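Local coordinates for ABC transporter, periplasmic substrate-binding protein (Thermotoga maritima, PDB 2HPG) that probably binds a small solute in the periplasm for a tripartite ATP-independent (TRAP) transporter, and may act as a tetramer, at residues A[91-96]-A[105-110]; A[179-184]-A[195-200]. All coordinates share one frame; numbering follows the deposited sequence. Where two conformers were deposited one is given.

Interaction 1 of 2, residues A[91-96]-A[105-110]; sequences YFIDFM and IEVLKK
Met96, a selenomethionine that meets Val107 through its CB, lays its CG over one face of the Phe92 ring, offset toward the rim. This is modelled in one of two conformers, so the placement of CG is doubtful. The Phe95 ring has the CB of Tyr91 on one face, 3.8 Å above the plane and toward the rim. Lys299 makes a cation-pi contact with the same ring. The Tyr91 hydroxyl is held by the backbone oxygen of Thr222. The side chains of the two segments meet through apolar groups, with no hydrogen bond across. Val107 sits in the middle of the contact. Its CG1 lies 3.8 Å from Ile93 CD1 and 3.8 Å from Met96 CB, while Val107 CG2 rests 3.7 Å from the backbone O of Met96. Here the short helix 92-95, with Tyr91 at its N-cap position, packs beside helix 101-112 in a solute-binding protein of the PBP clan. Strand 130-146 also packs here, with Tyr141 against Ile93 and Phe135 against Leu108. The Ile93 and Val107 side chains run alongside each other, pointing opposite ways. The Ile93 chain bends at chi2 (76°), and this turns CD1 out toward helix 101-112. The same methyl comes to 4.0 Å from Leu108 CD2, where the two side chains cross at about a right angle. One turn apart on helix 101-112, Lys110 NZ and Glu106 OE2 form a salt bridge of 2.6 Å. The ammonium group approaches from above the carboxylate plane, 38° out of it.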
loop_
_atom_site.group_PDB
_atom_site.type_symbol
_atom_site.label_atom_id
_atom_site.label_comp_id
_atom_site.label_asym_id
_atom_site.label_seq_id
_atom_site.Cartn_x
_atom_site.Cartn_y
_atom_site.Cartn_z
ATOM N N TYR A 91 5.970 6.960 8.169
ATOM C CA TYR A 91 7.315 7.428 7.765
ATOM C C TYR A 91 8.372 6.374 7.479
ATOM O O TYR A 91 9.514 6.745 7.244
ATOM C CB TYR A 91 7.874 8.493 8.735
ATOM C CG TYR A 91 7.037 9.732 8.711
ATOM C CD1 TYR A 91 6.133 9.996 9.722
ATOM C CD2 TYR A 91 7.095 10.610 7.631
ATOM C CE1 TYR A 91 5.324 11.115 9.671
ATOM C CE2 TYR A 91 6.289 11.748 7.589
ATOM C CZ TYR A 91 5.423 11.993 8.610
ATOM O OH TYR A 91 4.601 13.108 8.559
ATOM N N PHE A 92 8.000 5.089 7.437
ATOM C CA PHE A 92 8.945 4.026 7.077
ATOM C C PHE A 92 9.869 4.386 5.900
ATOM O O PHE A 92 11.092 4.259 6.005
ATOM C CB PHE A 92 8.225 2.673 6.799
ATOM C CG PHE A 92 9.145 1.614 6.223
ATOM C CD1 PHE A 92 9.969 0.868 7.062
ATOM C CD2 PHE A 92 9.230 1.416 4.855
ATOM C CE1 PHE A 92 10.857 -0.077 6.537
ATOM C CE2 PHE A 92 10.121 0.496 4.313
ATOM C CZ PHE A 92 10.927 -0.273 5.161
ATOM N N ILE A 93 9.329 4.798 4.759
ATOM C CA ILE A 93 10.204 5.008 3.594
ATOM C C ILE A 93 11.151 6.197 3.855
ATOM O O ILE A 93 12.249 6.267 3.281
ATOM C CB ILE A 93 9.426 5.183 2.251
ATOM C CG1 ILE A 93 10.252 4.656 1.077
ATOM C CG2 ILE A 93 9.066 6.627 1.999
ATOM C CD1 ILE A 93 10.271 3.127 0.972
ATOM N N ASP A 94 10.741 7.111 4.732
ATOM C CA ASP A 94 11.587 8.272 5.065
ATOM C C ASP A 94 12.713 7.878 5.998
ATOM O O ASP A 94 13.843 8.309 5.821
ATOM C CB ASP A 94 10.781 9.410 5.682
ATOM C CG ASP A 94 10.090 10.254 4.640
ATOM O OD1 ASP A 94 10.632 11.320 4.285
ATOM O OD2 ASP A 94 9.032 9.831 4.147
ATOM N N PHE A 95 12.397 7.066 6.994
ATOM C CA PHE A 95 13.412 6.458 7.847
ATOM C C PHE A 95 14.391 5.606 7.053
ATOM O O PHE A 95 15.546 5.485 7.445
ATOM C CB PHE A 95 12.772 5.627 8.946
ATOM C CG PHE A 95 11.923 6.424 9.902
ATOM C CD1 PHE A 95 12.328 7.663 10.357
ATOM C CD2 PHE A 95 10.757 5.888 10.416
ATOM C CE1 PHE A 95 11.556 8.373 11.268
ATOM C CE2 PHE A 95 9.981 6.587 11.306
ATOM C CZ PHE A 95 10.379 7.833 11.734
HETATM N N MSE A 96 13.951 5.019 5.942
HETATM C CA MSE A 96 14.881 4.250 5.109
HETATM C C MSE A 96 15.713 5.158 4.194
HETATM O O MSE A 96 16.608 4.674 3.485
HETATM C CB MSE A 96 14.138 3.188 4.292
HETATM C CG MSE A 96 13.350 2.179 5.128
HETATM SE SE MSE A 96 14.431 1.146 6.406
HETATM C CE MSE A 96 15.739 0.392 5.145
ATOM N N ILE A 105 11.718 3.661 -4.900
ATOM C CA ILE A 105 11.859 2.422 -5.674
ATOM C C ILE A 105 13.214 1.770 -5.472
ATOM O O ILE A 105 13.308 0.544 -5.372
ATOM C CB ILE A 105 11.695 2.687 -7.206
ATOM C CG1 ILE A 105 10.246 3.056 -7.563
ATOM C CG2 ILE A 105 12.164 1.486 -8.046
ATOM C CD1 ILE A 105 9.170 2.165 -6.934
ATOM N N GLU A 106 14.270 2.583 -5.424
ATOM C CA GLU A 106 15.615 2.047 -5.199
ATOM C C GLU A 106 15.757 1.448 -3.806
ATOM O O GLU A 106 16.360 0.395 -3.657
ATOM C CB GLU A 106 16.706 3.104 -5.464
ATOM C CG GLU A 106 18.147 2.555 -5.320
ATOM C CD GLU A 106 18.355 1.184 -6.017
ATOM O OE1 GLU A 106 18.073 1.058 -7.238
ATOM O OE2 GLU A 106 18.799 0.229 -5.335
ATOM N N VAL A 107 15.205 2.099 -2.790
ATOM C CA VAL A 107 15.160 1.534 -1.439
ATOM C C VAL A 107 14.416 0.188 -1.383
ATOM O O VAL A 107 14.842 -0.730 -0.682
ATOM C CB VAL A 107 14.521 2.530 -0.421
ATOM C CG1 VAL A 107 13.823 1.816 0.720
ATOM C CG2 VAL A 107 15.587 3.440 0.136
ATOM N N LEU A 108 13.298 0.095 -2.099
ATOM C CA LEU A 108 12.515 -1.151 -2.169
ATOM C C LEU A 108 13.366 -2.274 -2.775
ATOM O O LEU A 108 13.400 -3.375 -2.248
ATOM C CB LEU A 108 11.218 -0.947 -2.976
ATOM C CG LEU A 108 10.153 -0.029 -2.370
ATOM C CD1 LEU A 108 8.873 -0.011 -3.208
ATOM C CD2 LEU A 108 9.833 -0.405 -0.934
ATOM N N LYS A 109 14.080 -1.983 -3.854
ATOM C CA LYS A 109 15.018 -2.970 -4.433
ATOM C C LYS A 109 16.080 -3.421 -3.436
ATOM O O LYS A 109 16.386 -4.602 -3.351
ATOM C CB LYS A 109 15.685 -2.432 -5.685
ATOM C CG LYS A 109 14.701 -2.130 -6.773
ATOM C CD LYS A 109 15.362 -1.584 -8.008
ATOM C CE LYS A 109 14.329 -1.317 -9.071
ATOM N NZ LYS A 109 14.881 -0.522 -10.188
ATOM N N LYS A 110 16.629 -2.485 -2.670
ATOM C CA LYS A 110 17.608 -2.820 -1.645
ATOM C C LYS A 110 16.972 -3.633 -0.539
ATOM O O LYS A 110 17.614 -4.510 0.031
ATOM C CB LYS A 110 18.267 -1.555 -1.069
ATOM C CG LYS A 110 19.259 -0.907 -2.019
ATOM C CD LYS A 110 20.604 -1.675 -2.054
ATOM C CE LYS A 110 21.639 -1.031 -3.005
ATOM N NZ LYS A 110 21.008 -0.659 -4.329
#

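Interaction 2 of 2, residues A[179-184]-A[195-200]; sequences IPVAVN and RAVDGA
Val197 carries the contact, meeting Val181 and Val183, and the chain reaches it through a turn. Arg195, just after helix 188-193, leaves the helical conformation in a Schellman motif, with a positive phi of 66°. Ala196 then points its CB toward segment 179-184 but stays short of touching it. At Val197 a single methyl does the work. CG1 stands beside the backbone N and opposite the carbonyl carbon (chi1 -58°), which sends it to the two valines. It lies 3.9 Å from Val181 CG1, and Val197 CG1 is also 3.9 Å from Val183 CG2. It meets Val183 tip to tip and Val181 at a slant. Both of these valines face Val197 because the chain is extended, with Ala182 between them turned away. The segments belong to a beta-alpha-beta crossover: strand 179-181 leads through helix 188-193 to strand 199-202, and strand 160-162 lies between the two, parallel to both. The valines therefore touch without backbone bonds between their segments. Ala191 of the helix packs on both Val183 and Val197. Asp198 follows, and Arg160 serves both ends of this turn, with NH2 bonded to Arg195 O and NE in a salt bridge with Asp198 OD2. Beyond Gly199, Ala200 lies in the strand.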
loop_
_atom_site.group_PDB
_atom_site.type_symbol
_atom_site.label_atom_id
_atom_site.label_comp_id
_atom_site.label_asym_id
_atom_site.label_seq_id
_atom_site.Cartn_x
_atom_site.Cartn_y
_atom_site.Cartn_z
ATOM N N ILE A 179 -7.231 10.476 17.086
ATOM C CA ILE A 179 -8.036 9.302 17.416
ATOM C C ILE A 179 -8.316 8.553 16.109
ATOM O O ILE A 179 -9.126 9.021 15.299
ATOM C CB ILE A 179 -9.394 9.697 18.023
ATOM C CG1 ILE A 179 -9.214 10.543 19.275
ATOM C CG2 ILE A 179 -10.245 8.457 18.368
ATOM C CD1 ILE A 179 -10.490 11.307 19.633
ATOM N N PRO A 180 -7.666 7.384 15.894
ATOM C CA PRO A 180 -7.976 6.615 14.697
ATOM C C PRO A 180 -9.364 5.974 14.753
ATOM O O PRO A 180 -9.807 5.546 15.811
ATOM C CB PRO A 180 -6.879 5.551 14.672
ATOM C CG PRO A 180 -6.554 5.347 16.131
ATOM C CD PRO A 180 -6.643 6.716 16.725
ATOM N N VAL A 181 -10.038 5.918 13.608
ATOM C CA VAL A 181 -11.373 5.344 13.503
ATOM C C VAL A 181 -11.491 4.527 12.220
ATOM O O VAL A 181 -11.116 4.997 11.156
ATOM C CB VAL A 181 -12.433 6.454 13.479
ATOM C CG1 VAL A 181 -13.822 5.862 13.370
ATOM C CG2 VAL A 181 -12.330 7.316 14.715
ATOM N N ALA A 182 -12.003 3.306 12.308
ATOM C CA ALA A 182 -12.181 2.458 11.119
ATOM C C ALA A 182 -13.499 2.797 10.438
ATOM O O ALA A 182 -14.525 2.864 11.089
ATOM C CB ALA A 182 -12.156 0.962 11.515
ATOM N N VAL A 183 -13.480 3.029 9.128
ATOM C CA VAL A 183 -14.715 3.224 8.366
ATOM C C VAL A 183 -14.507 2.648 6.988
ATOM O O VAL A 183 -13.498 2.937 6.361
ATOM C CB VAL A 183 -15.056 4.713 8.154
ATOM C CG1 VAL A 183 -16.399 4.853 7.468
ATOM C CG2 VAL A 183 -15.027 5.494 9.466
ATOM N N ASN A 184 -15.438 1.836 6.513
ATOM C CA ASN A 184 -15.385 1.335 5.141
ATOM C C ASN A 184 -15.166 2.521 4.215
ATOM O O ASN A 184 -15.793 3.559 4.384
ATOM C CB ASN A 184 -16.701 0.631 4.806
ATOM C CG ASN A 184 -16.633 -0.176 3.531
ATOM O OD1 ASN A 184 -16.755 0.358 2.410
ATOM N ND2 ASN A 184 -16.475 -1.490 3.689
ATOM N N ARG A 195 -20.962 13.571 10.578
ATOM C CA ARG A 195 -20.113 13.981 11.703
ATOM C C ARG A 195 -19.677 12.831 12.627
ATOM O O ARG A 195 -19.397 13.057 13.807
ATOM C CB ARG A 195 -20.795 15.111 12.503
ATOM C CG ARG A 195 -21.410 16.152 11.586
ATOM C CD ARG A 195 -21.413 17.544 12.132
ATOM N NE ARG A 195 -22.535 17.792 13.025
ATOM C CZ ARG A 195 -23.810 17.917 12.644
ATOM N NH1 ARG A 195 -24.163 17.793 11.359
ATOM N NH2 ARG A 195 -24.750 18.152 13.566
ATOM N N ALA A 196 -19.622 11.611 12.097
ATOM C CA ALA A 196 -19.096 10.467 12.847
ATOM C C ALA A 196 -17.564 10.507 12.898
ATOM O O ALA A 196 -16.957 9.988 13.835
ATOM C CB ALA A 196 -19.606 9.143 12.245
ATOM N N VAL A 197 -16.936 11.115 11.887
ATOM C CA VAL A 197 -15.488 11.382 11.879
ATOM C C VAL A 197 -15.209 12.834 11.477
ATOM O O VAL A 197 -16.084 13.513 10.921
ATOM C CB VAL A 197 -14.677 10.422 10.934
ATOM C CG1 VAL A 197 -14.883 8.960 11.336
ATOM C CG2 VAL A 197 -15.035 10.643 9.476
ATOM N N ASP A 198 -13.989 13.294 11.752
ATOM C CA ASP A 198 -13.591 14.676 11.466
ATOM C C ASP A 198 -12.780 14.788 10.178
ATOM O O ASP A 198 -12.645 15.875 9.606
ATOM C CB ASP A 198 -12.749 15.239 12.598
ATOM C CG ASP A 198 -13.486 15.286 13.900
ATOM O OD1 ASP A 198 -14.638 15.763 13.905
ATOM O OD2 ASP A 198 -12.899 14.871 14.927
ATOM N N GLY A 199 -12.235 13.669 9.727
ATOM C CA GLY A 199 -11.394 13.672 8.531
ATOM C C GLY A 199 -10.867 12.296 8.207
ATOM O O GLY A 199 -11.319 11.285 8.756
ATOM N N ALA A 200 -9.924 12.262 7.278
ATOM C CA ALA A 200 -9.334 11.024 6.792
ATOM C C ALA A 200 -7.874 11.290 6.454
ATOM O O ALA A 200 -7.341 12.359 6.733
ATOM C CB ALA A 200 -10.088 10.514 5.554
#

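In the fold
Interaction 1 and interaction 2 are separate apolar contacts that follow one another along the chain. Their centres are 28 Å apart, and their nearest atoms are about 12 Å apart, so they do not touch. Interaction 1 is centred about 13 Å from the centre of the chain, and interaction 2 about 19 Å from it. The long strand 130-146 relates them. Side chains of interaction 1 pack on it, and strand 199-202, which carries the end of interaction 2, pairs with it antiparallel. Interaction 2 joins the two connections that flank helix 188-193. Both contacts are hydrophobic packing within the fold.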